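Local structure of MgGH51 (Meripilus giganteus, 6ZPV) at residues S85-S88 against G89-G92; A324-A327 against P328-L331; L335-P338 against E339-L343; R362-D365 against F366-L370; S434-A437 against N438-F441. The protein probably hydrolyses terminal alpha-L-arabinofuranosyl residues from arabinose-bearing polysaccharides, as a fungal GH51 alpha-L-arabinofuranosidase. All blocks are in the same frame, centred on the assembly; numbering follows the deposited sequence.

Contact 1: residues S85-S88 against G89-G92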
loop_
_atom_site.group_PDB
_atom_site.type_symbol
_atom_site.label_atom_id
_atom_site.label_comp_id
_atom_site.label_asym_id
_atom_site.label_seq_id
_atom_site.Cartn_x
_atom_site.Cartn_y
_atom_site.Cartn_z
ATOM N N SER A 85 29.062 19.939 12.716
ATOM C CA SER A 85 30.190 20.654 13.351
ATOM C C SER A 85 29.683 21.419 14.579
ATOM O O SER A 85 28.581 22.007 14.535
ATOM C CB SER A 85 30.852 21.599 12.383
ATOM O OG SER A 85 31.422 20.876 11.295
ATOM N N VAL A 86 30.481 21.462 15.611
ATOM C CA VAL A 86 30.208 22.221 16.840
ATOM C C VAL A 86 31.182 23.414 16.854
ATOM O O VAL A 86 32.393 23.215 16.817
ATOM C CB VAL A 86 30.426 21.371 18.095
ATOM C CG1 VAL A 86 30.157 22.178 19.344
ATOM C CG2 VAL A 86 29.577 20.101 18.044
ATOM N N PRO A 87 30.688 24.656 16.869
ATOM C CA PRO A 87 31.597 25.796 16.954
ATOM C C PRO A 87 32.481 25.742 18.188
ATOM O O PRO A 87 32.170 25.126 19.208
ATOM C CB PRO A 87 30.637 26.972 17.046
ATOM C CG PRO A 87 29.408 26.512 16.279
ATOM C CD PRO A 87 29.282 25.065 16.725
ATOM N N SER A 88 33.628 26.419 18.084
ATOM C CA SER A 88 34.471 26.654 19.270
ATOM C C SER A 88 33.607 27.438 20.278
ATOM O O SER A 88 32.659 28.161 19.890
ATOM C CB SER A 88 35.743 27.409 18.871
ATOM O OG SER A 88 35.426 28.673 18.350
ATOM N N GLY A 89 33.935 27.363 21.534
ATOM C CA GLY A 89 33.240 28.233 22.510
ATOM C C GLY A 89 31.851 27.764 22.896
ATOM O O GLY A 89 31.015 28.607 23.191
ATOM N N SER A 90 31.604 26.448 22.893
ATOM C CA SER A 90 30.293 25.821 23.069
ATOM C C SER A 90 30.173 25.123 24.420
ATOM O O SER A 90 31.144 24.808 25.113
ATOM C CB SER A 90 30.060 24.878 21.905
ATOM O OG SER A 90 29.943 25.608 20.689
ATOM N N SER A 91 28.926 24.837 24.767
ATOM C CA SER A 91 28.577 24.077 25.970
ATOM C C SER A 91 27.139 23.573 25.813
ATOM O O SER A 91 26.347 24.153 25.011
ATOM C CB SER A 91 28.687 24.895 27.255
ATOM O OG SER A 91 27.640 25.810 27.349
ATOM N N GLY A 92 26.772 22.593 26.625
ATOM C CA GLY A 92 25.418 22.063 26.636
ATOM C C GLY A 92 25.168 21.129 25.480
ATOM O O GLY A 92 26.036 20.922 24.627
#
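Ser90 OG gives its hydrogen to Pro87 O over 2.7 Å, the one hydrogen bond between residues 85-88 and 89-92. The hydroxyl comes from above the carbonyl plane, 45° out of it, and not along a lone pair. It gets there because OG lies anti to the carbonyl carbon of Ser90 and beside its backbone N (chi1 -66°), which turns it back over the bend. A hydroxyl suits the place because it can donate to Pro87 O and still bond Asn62 ND2, in the loop between strands 57-60 and 64-69. The apolar side of this serine rests on Val86: Ser90 CB lies 3.7 Å from Val86 CG1, one methyl of a buried side chain. At the outer end of the bend Gly89 has a positive phi (78°), where a beta carbon would collide with Ser88 O, which calls for glycine. Ser88 N binds a sulfate ion, probably taken from the crystallisation liquor, and the tip is exposed. Backbone bonds from Val86 to Gly187 and Gln188 fasten the start of the loop. This surface loop joins strands 80-85 and 93-98 of two five-stranded antiparallel sheets, its bend closed by a serine-to-carbonyl hydrogen bond.

Contact 2: residues A324-A327 against P328-L331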
loop_
_atom_site.group_PDB
_atom_site.type_symbol
_atom_site.label_atom_id
_atom_site.label_comp_id
_atom_site.label_asym_id
_atom_site.label_seq_id
_atom_site.Cartn_x
_atom_site.Cartn_y
_atom_site.Cartn_z
ATOM N N ALA A 324 19.319 -23.268 -6.303
ATOM C CA ALA A 324 20.465 -23.928 -6.941
ATOM C C ALA A 324 20.604 -23.489 -8.404
ATOM O O ALA A 324 21.616 -23.879 -9.033
ATOM C CB ALA A 324 20.353 -25.444 -6.861
ATOM N N LYS A 325 19.614 -22.806 -8.988
ATOM C CA LYS A 325 19.534 -22.630 -10.458
ATOM C C LYS A 325 19.693 -21.193 -10.912
ATOM O O LYS A 325 19.762 -20.998 -12.121
ATOM C CB LYS A 325 18.239 -23.247 -10.990
ATOM C CG LYS A 325 18.139 -24.757 -10.681
ATOM C CD LYS A 325 19.255 -25.592 -11.295
ATOM N N SER A 326 19.663 -20.213 -10.031
ATOM C CA SER A 326 19.852 -18.826 -10.441
ATOM C C SER A 326 20.445 -18.027 -9.296
ATOM O O SER A 326 20.190 -18.320 -8.127
ATOM C CB SER A 326 18.596 -18.143 -10.973
ATOM O OG SER A 326 17.690 -17.839 -9.910
ATOM N N ALA A 327 21.125 -16.948 -9.638
ATOM C CA ALA A 327 21.659 -16.031 -8.636
ATOM C C ALA A 327 20.544 -15.339 -7.841
ATOM O O ALA A 327 20.666 -15.229 -6.604
ATOM C CB ALA A 327 22.664 -15.069 -9.201
ATOM N N PRO A 328 19.473 -14.825 -8.465
ATOM C CA PRO A 328 18.441 -14.173 -7.653
ATOM C C PRO A 328 17.801 -15.145 -6.643
ATOM O O PRO A 328 17.516 -14.730 -5.515
ATOM C CB PRO A 328 17.460 -13.618 -8.685
ATOM C CG PRO A 328 18.341 -13.441 -9.920
ATOM C CD PRO A 328 19.251 -14.632 -9.900
ATOM N N ALA A 329 17.569 -16.381 -7.052
ATOM C CA ALA A 329 16.964 -17.350 -6.095
ATOM C C ALA A 329 17.982 -17.650 -4.996
ATOM O O ALA A 329 17.587 -17.820 -3.835
ATOM C CB ALA A 329 16.548 -18.594 -6.853
ATOM N N ALA A 330 19.251 -17.819 -5.334
ATOM C CA ALA A 330 20.282 -18.036 -4.293
ATOM C C ALA A 330 20.311 -16.880 -3.327
ATOM O O ALA A 330 20.549 -17.067 -2.137
ATOM C CB ALA A 330 21.634 -18.276 -4.938
ATOM N N LEU A 331 20.072 -15.671 -3.846
ATOM C CA LEU A 331 20.067 -14.477 -3.012
ATOM C C LEU A 331 18.902 -14.518 -2.018
ATOM O O LEU A 331 19.069 -14.219 -0.824
ATOM C CB LEU A 331 19.987 -13.241 -3.905
ATOM C CG LEU A 331 20.020 -11.884 -3.190
ATOM C CD1 LEU A 331 21.318 -11.675 -2.442
ATOM C CD2 LEU A 331 19.793 -10.768 -4.170
#
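A serine N-cap starts the helix 327-334, with Ser326 OG accepting from Ala329 N at 3.2 Å. The N-H points at the hydroxyl oxygen fairly straight, at 158°. The torsion that permits this sets OG between the backbone N and the carbonyl carbon of Ser326 (chi1 74°), so the oxygen leans over the open first turn. There it also lies 3.3 Å from Ala329 CB, a methyl small enough to sit beside the cap. The backbone of the same residue takes up the next amide: Ala330 N donates to Ser326 O over 3.0 Å, and Leu331 N follows with a bond to Ala327 O of 2.9 Å. Two successive amides of the first turn thus find acceptors on one serine, one on its side chain and one on its main chain. Replacing Ser326 by an alanine would probably leave Ala329 N without its side-chain acceptor and make the start of the helix less well defined. Pro328 suits the first turn because it has no N-H to be satisfied, and its ring packs against the residue before it, with Pro328 CD 3.5 Å from Ala327 CB. Beyond the cap, Pro328 touches Asp314 and Phe318 of the helix 306-320 and Trp244 of a loop, while Ser326 rests on Asn317 and Leu331 on Phe318. The capped turn therefore lies against the preceding helix at the surface of the protein, the familiar start of an alpha helix with serine at the N-cap and proline in the first turn.

Contact 3: residues L335-P338 against E339-L343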
loop_
_atom_site.group_PDB
_atom_site.type_symbol
_atom_site.label_atom_id
_atom_site.label_comp_id
_atom_site.label_asym_id
_atom_site.label_seq_id
_atom_site.Cartn_x
_atom_site.Cartn_y
_atom_site.Cartn_z
ATOM N N LEU A 335 19.270 -14.538 2.159
ATOM C CA LEU A 335 18.563 -13.572 2.997
ATOM C C LEU A 335 17.561 -14.245 3.937
ATOM O O LEU A 335 16.818 -13.529 4.632
ATOM C CB LEU A 335 17.887 -12.547 2.085
ATOM C CG LEU A 335 18.863 -11.650 1.314
ATOM C CD1 LEU A 335 18.141 -10.870 0.206
ATOM C CD2 LEU A 335 19.584 -10.688 2.230
ATOM N N GLY A 336 17.594 -15.557 4.042
ATOM C CA GLY A 336 16.860 -16.261 5.089
ATOM C C GLY A 336 15.581 -16.936 4.657
ATOM O O GLY A 336 14.887 -17.464 5.523
ATOM N N HIS A 337 15.261 -16.941 3.357
ATOM C CA HIS A 337 13.984 -17.536 2.898
ATOM C C HIS A 337 14.207 -18.459 1.712
ATOM O O HIS A 337 13.735 -18.176 0.608
ATOM C CB HIS A 337 12.973 -16.414 2.585
ATOM C CG HIS A 337 11.568 -16.886 2.599
ATOM N ND1 HIS A 337 11.042 -17.743 1.644
ATOM C CD2 HIS A 337 10.554 -16.645 3.486
ATOM C CE1 HIS A 337 9.763 -17.963 1.919
ATOM N NE2 HIS A 337 9.467 -17.343 3.051
ATOM N N PRO A 338 14.871 -19.606 1.936
ATOM C CA PRO A 338 15.105 -20.500 0.818
ATOM C C PRO A 338 13.847 -21.049 0.132
ATOM O O PRO A 338 13.911 -21.414 -1.041
ATOM C CB PRO A 338 15.969 -21.611 1.502
ATOM C CG PRO A 338 15.588 -21.525 2.926
ATOM C CD PRO A 338 15.489 -20.043 3.202
ATOM N N GLU A 339 12.740 -21.208 0.858
ATOM C CA GLU A 339 11.507 -21.709 0.210
ATOM C C GLU A 339 11.034 -20.648 -0.790
ATOM O O GLU A 339 11.090 -19.446 -0.510
ATOM C CB GLU A 339 10.405 -21.971 1.250
ATOM C CG GLU A 339 10.731 -23.122 2.167
ATOM C CD GLU A 339 10.986 -24.432 1.458
ATOM O OE1 GLU A 339 10.328 -24.691 0.470
ATOM O OE2 GLU A 339 11.852 -25.184 1.941
ATOM N N PRO A 340 10.479 -21.053 -1.942
ATOM C CA PRO A 340 9.834 -20.100 -2.839
ATOM C C PRO A 340 8.621 -19.472 -2.169
ATOM O O PRO A 340 7.901 -20.168 -1.430
ATOM C CB PRO A 340 9.485 -20.915 -4.058
ATOM C CG PRO A 340 9.296 -22.313 -3.469
ATOM C CD PRO A 340 10.404 -22.456 -2.436
ATOM N N PHE A 341 8.316 -18.268 -2.573
ATOM C CA PHE A 341 7.023 -17.635 -2.237
ATOM C C PHE A 341 5.971 -18.017 -3.280
ATOM O O PHE A 341 6.342 -18.410 -4.375
ATOM C CB PHE A 341 7.201 -16.109 -2.173
ATOM C CG PHE A 341 8.003 -15.600 -1.000
ATOM C CD1 PHE A 341 7.404 -15.326 0.219
ATOM C CD2 PHE A 341 9.365 -15.363 -1.151
ATOM C CE1 PHE A 341 8.130 -14.803 1.273
ATOM C CE2 PHE A 341 10.084 -14.816 -0.099
ATOM C CZ PHE A 341 9.460 -14.566 1.098
ATOM N N THR A 342 4.711 -17.831 -2.940
ATOM C CA THR A 342 3.613 -17.988 -3.889
ATOM C C THR A 342 3.723 -16.887 -4.974
ATOM O O THR A 342 3.896 -15.704 -4.603
ATOM C CB THR A 342 2.246 -17.831 -3.183
ATOM O OG1 THR A 342 2.160 -18.855 -2.204
ATOM C CG2 THR A 342 1.092 -17.884 -4.149
ATOM N N LEU A 343 3.540 -17.258 -6.244
ATOM C CA LEU A 343 3.390 -16.226 -7.314
ATOM C C LEU A 343 2.652 -16.872 -8.484
ATOM O O LEU A 343 3.201 -17.710 -9.182
ATOM C CB LEU A 343 4.737 -15.687 -7.782
ATOM C CG LEU A 343 4.679 -14.670 -8.891
ATOM C CD1 LEU A 343 4.027 -13.370 -8.480
ATOM C CD2 LEU A 343 6.077 -14.404 -9.454
#
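His337 and Phe341 stack face to face, their ring centroids 3.8 Å apart and their planes inclined by 15°. His337 CG lies anti to the backbone N (chi1 -159°), which carries the ring across to Phe341. The overlap is close to central: Phe341 CZ lies over the middle of the imidazole, and His337 CE1 over that of the benzene ring. In the plane of the imidazole, at its edge, His337 ND1 donates to Glu339 O over 2.7 Å, a bent bond with an N-H...O angle of 133°. NE2 bonds Glu279 OE2, so two hydrogen bonds fix the rotation of the ring while Phe341 covers a face. Histidine suits the place by combining a flat face with two ring nitrogens. A leucine here would probably leave Glu339 O and Glu279 without their ring partners and Phe341 without its stack. Farther out, Gly336, at positive phi, is the C-prime residue of the Schellman motif that ends helix 327-334. Arg332 of that helix holds His337 O through NE and Pro338 O through NH2. Phe341 is buried against Leu272 and Leu275 of helix 271-281 and Val319 of helix 306-320; the loop that carries both rings joins helix 327-334 to strand 345-348.

Contact 4: residues R362-D365 against F366-L370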
loop_
_atom_site.group_PDB
_atom_site.type_symbol
_atom_site.label_atom_id
_atom_site.label_comp_id
_atom_site.label_asym_id
_atom_site.label_seq_id
_atom_site.Cartn_x
_atom_site.Cartn_y
_atom_site.Cartn_z
ATOM N N ARG A 362 6.314 -4.802 -27.045
ATOM C CA ARG A 362 6.802 -4.940 -25.672
ATOM C C ARG A 362 6.126 -6.154 -24.972
ATOM O O ARG A 362 6.832 -7.021 -24.408
ATOM C CB ARG A 362 6.643 -3.651 -24.873
ATOM C CG ARG A 362 7.448 -2.505 -25.465
ATOM C CD ARG A 362 7.375 -1.203 -24.668
ATOM N NE ARG A 362 6.042 -0.594 -24.623
ATOM C CZ ARG A 362 5.211 -0.487 -23.593
ATOM N NH1 ARG A 362 5.464 -1.069 -22.425
ATOM N NH2 ARG A 362 4.121 0.231 -23.712
ATOM N N TRP A 363 4.808 -6.185 -25.015
ATOM C CA TRP A 363 4.065 -7.366 -24.535
ATOM C C TRP A 363 4.566 -8.621 -25.236
ATOM O O TRP A 363 4.831 -9.644 -24.569
ATOM C CB TRP A 363 2.559 -7.169 -24.833
ATOM C CG TRP A 363 1.735 -8.414 -24.643
ATOM C CD1 TRP A 363 1.406 -9.334 -25.582
ATOM C CD2 TRP A 363 1.182 -8.897 -23.405
ATOM N NE1 TRP A 363 0.717 -10.363 -25.035
ATOM C CE2 TRP A 363 0.557 -10.115 -23.699
ATOM C CE3 TRP A 363 1.177 -8.449 -22.073
ATOM C CZ2 TRP A 363 -0.092 -10.878 -22.737
ATOM C CZ3 TRP A 363 0.543 -9.205 -21.126
ATOM C CH2 TRP A 363 -0.091 -10.409 -21.452
ATOM N N HIS A 364 4.638 -8.638 -26.557
ATOM C CA HIS A 364 5.043 -9.877 -27.231
ATOM C C HIS A 364 6.403 -10.342 -26.725
ATOM O O HIS A 364 6.566 -11.538 -26.390
ATOM C CB HIS A 364 5.095 -9.663 -28.737
ATOM C CG HIS A 364 5.595 -10.885 -29.456
ATOM N ND1 HIS A 364 6.949 -11.169 -29.596
ATOM C CD2 HIS A 364 4.934 -11.938 -29.944
ATOM C CE1 HIS A 364 7.081 -12.341 -30.227
ATOM N NE2 HIS A 364 5.913 -12.807 -30.430
ATOM N N ASP A 365 7.360 -9.443 -26.683
ATOM C CA ASP A 365 8.730 -9.904 -26.383
ATOM C C ASP A 365 8.875 -10.261 -24.879
ATOM O O ASP A 365 9.491 -11.263 -24.562
ATOM C CB ASP A 365 9.763 -8.864 -26.822
ATOM C CG ASP A 365 9.829 -8.663 -28.336
ATOM O OD1 ASP A 365 9.118 -9.375 -29.082
ATOM O OD2 ASP A 365 10.656 -7.843 -28.759
ATOM N N PHE A 366 8.278 -9.452 -24.000
ATOM C CA PHE A 366 8.304 -9.806 -22.580
ATOM C C PHE A 366 7.582 -11.084 -22.336
ATOM O O PHE A 366 8.146 -11.953 -21.649
ATOM C CB PHE A 366 7.731 -8.673 -21.699
ATOM C CG PHE A 366 8.703 -7.605 -21.259
ATOM C CD1 PHE A 366 9.024 -6.551 -22.105
ATOM C CD2 PHE A 366 9.306 -7.699 -20.037
ATOM C CE1 PHE A 366 9.945 -5.597 -21.704
ATOM C CE2 PHE A 366 10.242 -6.742 -19.633
ATOM C CZ PHE A 366 10.542 -5.694 -20.459
ATOM N N VAL A 367 6.345 -11.239 -22.776
ATOM C CA VAL A 367 5.574 -12.423 -22.372
ATOM C C VAL A 367 6.120 -13.673 -23.085
ATOM O O VAL A 367 6.159 -14.751 -22.472
ATOM C CB VAL A 367 4.060 -12.227 -22.592
ATOM C CG1 VAL A 367 3.292 -13.495 -22.277
ATOM C CG2 VAL A 367 3.590 -11.078 -21.745
ATOM N N THR A 368 6.578 -13.568 -24.337
ATOM C CA THR A 368 7.141 -14.770 -24.977
ATOM C C THR A 368 8.297 -15.306 -24.092
ATOM O O THR A 368 8.395 -16.511 -23.809
ATOM C CB THR A 368 7.590 -14.488 -26.416
ATOM O OG1 THR A 368 6.450 -14.093 -27.185
ATOM C CG2 THR A 368 8.215 -15.695 -27.067
ATOM N N ALA A 369 9.200 -14.392 -23.694
ATOM C CA ALA A 369 10.357 -14.794 -22.863
ATOM C C ALA A 369 9.928 -15.272 -21.475
ATOM O O ALA A 369 10.412 -16.314 -20.984
ATOM C CB ALA A 369 11.345 -13.677 -22.777
ATOM N N LEU A 370 9.100 -14.463 -20.798
ATOM C CA LEU A 370 8.755 -14.777 -19.417
ATOM C C LEU A 370 7.858 -16.018 -19.322
ATOM O O LEU A 370 8.033 -16.830 -18.398
ATOM C CB LEU A 370 8.119 -13.552 -18.752
ATOM C CG LEU A 370 9.072 -12.532 -18.136
ATOM C CD1 LEU A 370 10.112 -11.959 -19.100
ATOM C CD2 LEU A 370 8.309 -11.419 -17.493
#
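The indole of Trp363 carries Val367 CG2 on one face, the methyl standing 3.4 Å from the centroid of the six-membered ring and only 5° off its normal, a CH-pi contact. CG2 lies anti to the carbonyl carbon of Val367, which swings this branch back toward the residue one turn earlier. Over one face of the His364 imidazole, near its centre, lies Thr368 OG1, and at its edge, in plane, ND1 donates to Asp365 OD1 over 2.9 Å. Phe366 CD1 lies 3.2 Å from Arg362 O, which is at the edge of the ring, in its plane. The threonine hydroxyl also donates to His364 O at 2.7 Å, and Thr368 N reaches that oxygen at 2.9 Å from the opposite face of the carbonyl plane, so one acceptor serves two donors. Threonine supplies a second donor on a partly polar side, whereas Val367 and Trp363 pack against Val348 of strand 345-348. Trp363 NE1 bonds Pro392 O, and Arg362 makes a salt bridge with Asp352 and hydrogen-bonds Ser358. Phe366 and Leu370 pack on Ile309 of helix 306-320. Such an amphipathic helix is typical of the beta-alpha-beta unit 345-348, 359-373, 378-381 of the (beta/alpha)8 barrel that GH51 enzymes use.

Contact 5: residues S434-A437 against N438-F441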
loop_
_atom_site.group_PDB
_atom_site.type_symbol
_atom_site.label_atom_id
_atom_site.label_comp_id
_atom_site.label_asym_id
_atom_site.label_seq_id
_atom_site.Cartn_x
_atom_site.Cartn_y
_atom_site.Cartn_z
ATOM N N SER A 434 -15.119 11.772 -7.149
ATOM C CA SER A 434 -15.605 13.130 -7.319
ATOM C C SER A 434 -17.065 13.052 -7.702
ATOM O O SER A 434 -17.479 12.060 -8.326
ATOM C CB SER A 434 -14.838 13.813 -8.453
ATOM O OG SER A 434 -15.371 15.091 -8.747
ATOM N N THR A 435 -17.812 14.110 -7.404
ATOM C CA THR A 435 -19.159 14.238 -7.936
ATOM C C THR A 435 -19.213 15.049 -9.233
ATOM O O THR A 435 -20.327 15.224 -9.764
ATOM C CB THR A 435 -20.090 14.874 -6.895
ATOM O OG1 THR A 435 -19.524 16.112 -6.459
ATOM C CG2 THR A 435 -20.225 13.990 -5.669
ATOM N N ASN A 436 -18.079 15.506 -9.751
ATOM C CA ASN A 436 -18.040 16.351 -10.947
ATOM C C ASN A 436 -17.606 15.520 -12.166
ATOM O O ASN A 436 -16.422 15.281 -12.395
ATOM C CB ASN A 436 -17.071 17.479 -10.730
ATOM C CG ASN A 436 -17.100 18.536 -11.831
ATOM O OD1 ASN A 436 -17.557 18.257 -12.966
ATOM N ND2 ASN A 436 -16.584 19.728 -11.485
ATOM N N ALA A 437 -18.587 15.072 -12.939
ATOM C CA ALA A 437 -18.334 14.181 -14.059
ATOM C C ALA A 437 -17.381 14.809 -15.065
ATOM O O ALA A 437 -16.672 14.073 -15.786
ATOM C CB ALA A 437 -19.609 13.795 -14.754
ATOM N N ASN A 438 -17.382 16.112 -15.245
ATOM C CA ASN A 438 -16.573 16.791 -16.267
ATOM C C ASN A 438 -15.218 17.266 -15.757
ATOM O O ASN A 438 -14.426 17.776 -16.571
ATOM C CB ASN A 438 -17.348 17.901 -16.957
ATOM C CG ASN A 438 -18.435 17.366 -17.834
ATOM O OD1 ASN A 438 -18.228 16.497 -18.671
ATOM N ND2 ASN A 438 -19.586 17.968 -17.715
ATOM N N ASP A 439 -14.909 17.079 -14.473
ATOM C CA ASP A 439 -13.595 17.497 -13.884
ATOM C C ASP A 439 -13.250 16.549 -12.742
ATOM O O ASP A 439 -13.045 16.995 -11.609
ATOM C CB ASP A 439 -13.657 18.957 -13.428
ATOM C CG ASP A 439 -12.322 19.565 -13.027
ATOM O OD1 ASP A 439 -11.268 19.026 -13.481
ATOM O OD2 ASP A 439 -12.333 20.584 -12.318
ATOM N N LEU A 440 -13.249 15.284 -13.023
ATOM C CA LEU A 440 -13.108 14.243 -11.980
ATOM C C LEU A 440 -11.824 14.367 -11.188
ATOM O O LEU A 440 -11.825 14.063 -9.978
ATOM C CB LEU A 440 -13.116 12.861 -12.636
ATOM C CG LEU A 440 -14.471 12.320 -13.107
ATOM C CD1 LEU A 440 -14.258 11.163 -14.069
ATOM C CD2 LEU A 440 -15.407 11.926 -11.998
ATOM N N PHE A 441 -10.768 14.861 -11.860
ATOM C CA PHE A 441 -9.436 14.980 -11.251
ATOM C C PHE A 441 -9.173 16.361 -10.715
ATOM O O PHE A 441 -8.006 16.709 -10.527
ATOM C CB PHE A 441 -8.384 14.395 -12.191
ATOM C CG PHE A 441 -8.758 13.041 -12.765
ATOM C CD1 PHE A 441 -8.636 11.907 -12.013
ATOM C CD2 PHE A 441 -9.359 12.890 -14.021
ATOM C CE1 PHE A 441 -9.056 10.665 -12.480
ATOM C CE2 PHE A 441 -9.780 11.668 -14.470
ATOM C CZ PHE A 441 -9.658 10.552 -13.693
HETATM O O HOH W 1 -13.660 17.104 -9.014
HETATM O O HOH W 2 -19.855 18.390 -14.501
#
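Two side chains extended away from their own backbone nitrogens, Ser434 (chi1 174°) and Asn436 (chi1 -172°), aim their polar ends at the turn formed by residues 436-439. The first puts Ser434 OG within 2.9 Å of Asn436 N, which donates to it and completes an ST turn. The second brings Asn436 OD1 to the N-H of Asn438, in a weak, bent bond of 3.1 Å from Asn438 N. The backbone closes the type I beta turn with Asp439 N donating to Asn436 O over 3.1 Å; here the donor stands well above the carbonyl plane. Asparagine is well suited to open the turn, since its amide oxygen can meet a turn amide while its ND2 bonds Asp446 O. The ND2 group also passes 3.6 Å from Asp439 CB, with the amide and carboxylate planes almost perpendicular, 88° apart. Two waters extend the network. One accepts from Ser434 OG at 2.7 Å and donates to Asp439 O at the same distance, joining the ST turn to the far end of the beta turn. The other donates to Asn436 OD1 over 2.8 Å and takes a weak bond from Asn438 ND2. On the apolar side, Leu440 CD2 lies 4.1 Å from Ser434 CB, and Leu440 rests on Gln403 and Thr404. The chemistry is thus that of a surface loop following strand 424-432: short polar side chains and water satisfy backbone groups, and hydrophobic packing plays a lesser part in fixing the turn.

Contact 4 is the most buried of the five, a helix packed on strands 345-348 and 378-381, and there aromatic and aliphatic faces matter as much as polar bonds. The others are surface contacts. Contacts 2 and 3 hold the two ends of the helix 327-334, one by a side-chain cap and the other by a Schellman motif followed by a ring stack, with centres about 11 Å apart; they share the helix 306-320 as a neighbour with contact 4. Contact 5, on the opposite side of the chain's centre from contacts 2 and 3, relies on water and short polar groups. Contact 1 lies farthest out, about 44 Å from the chain's centre, in a loop joining two beta sheets.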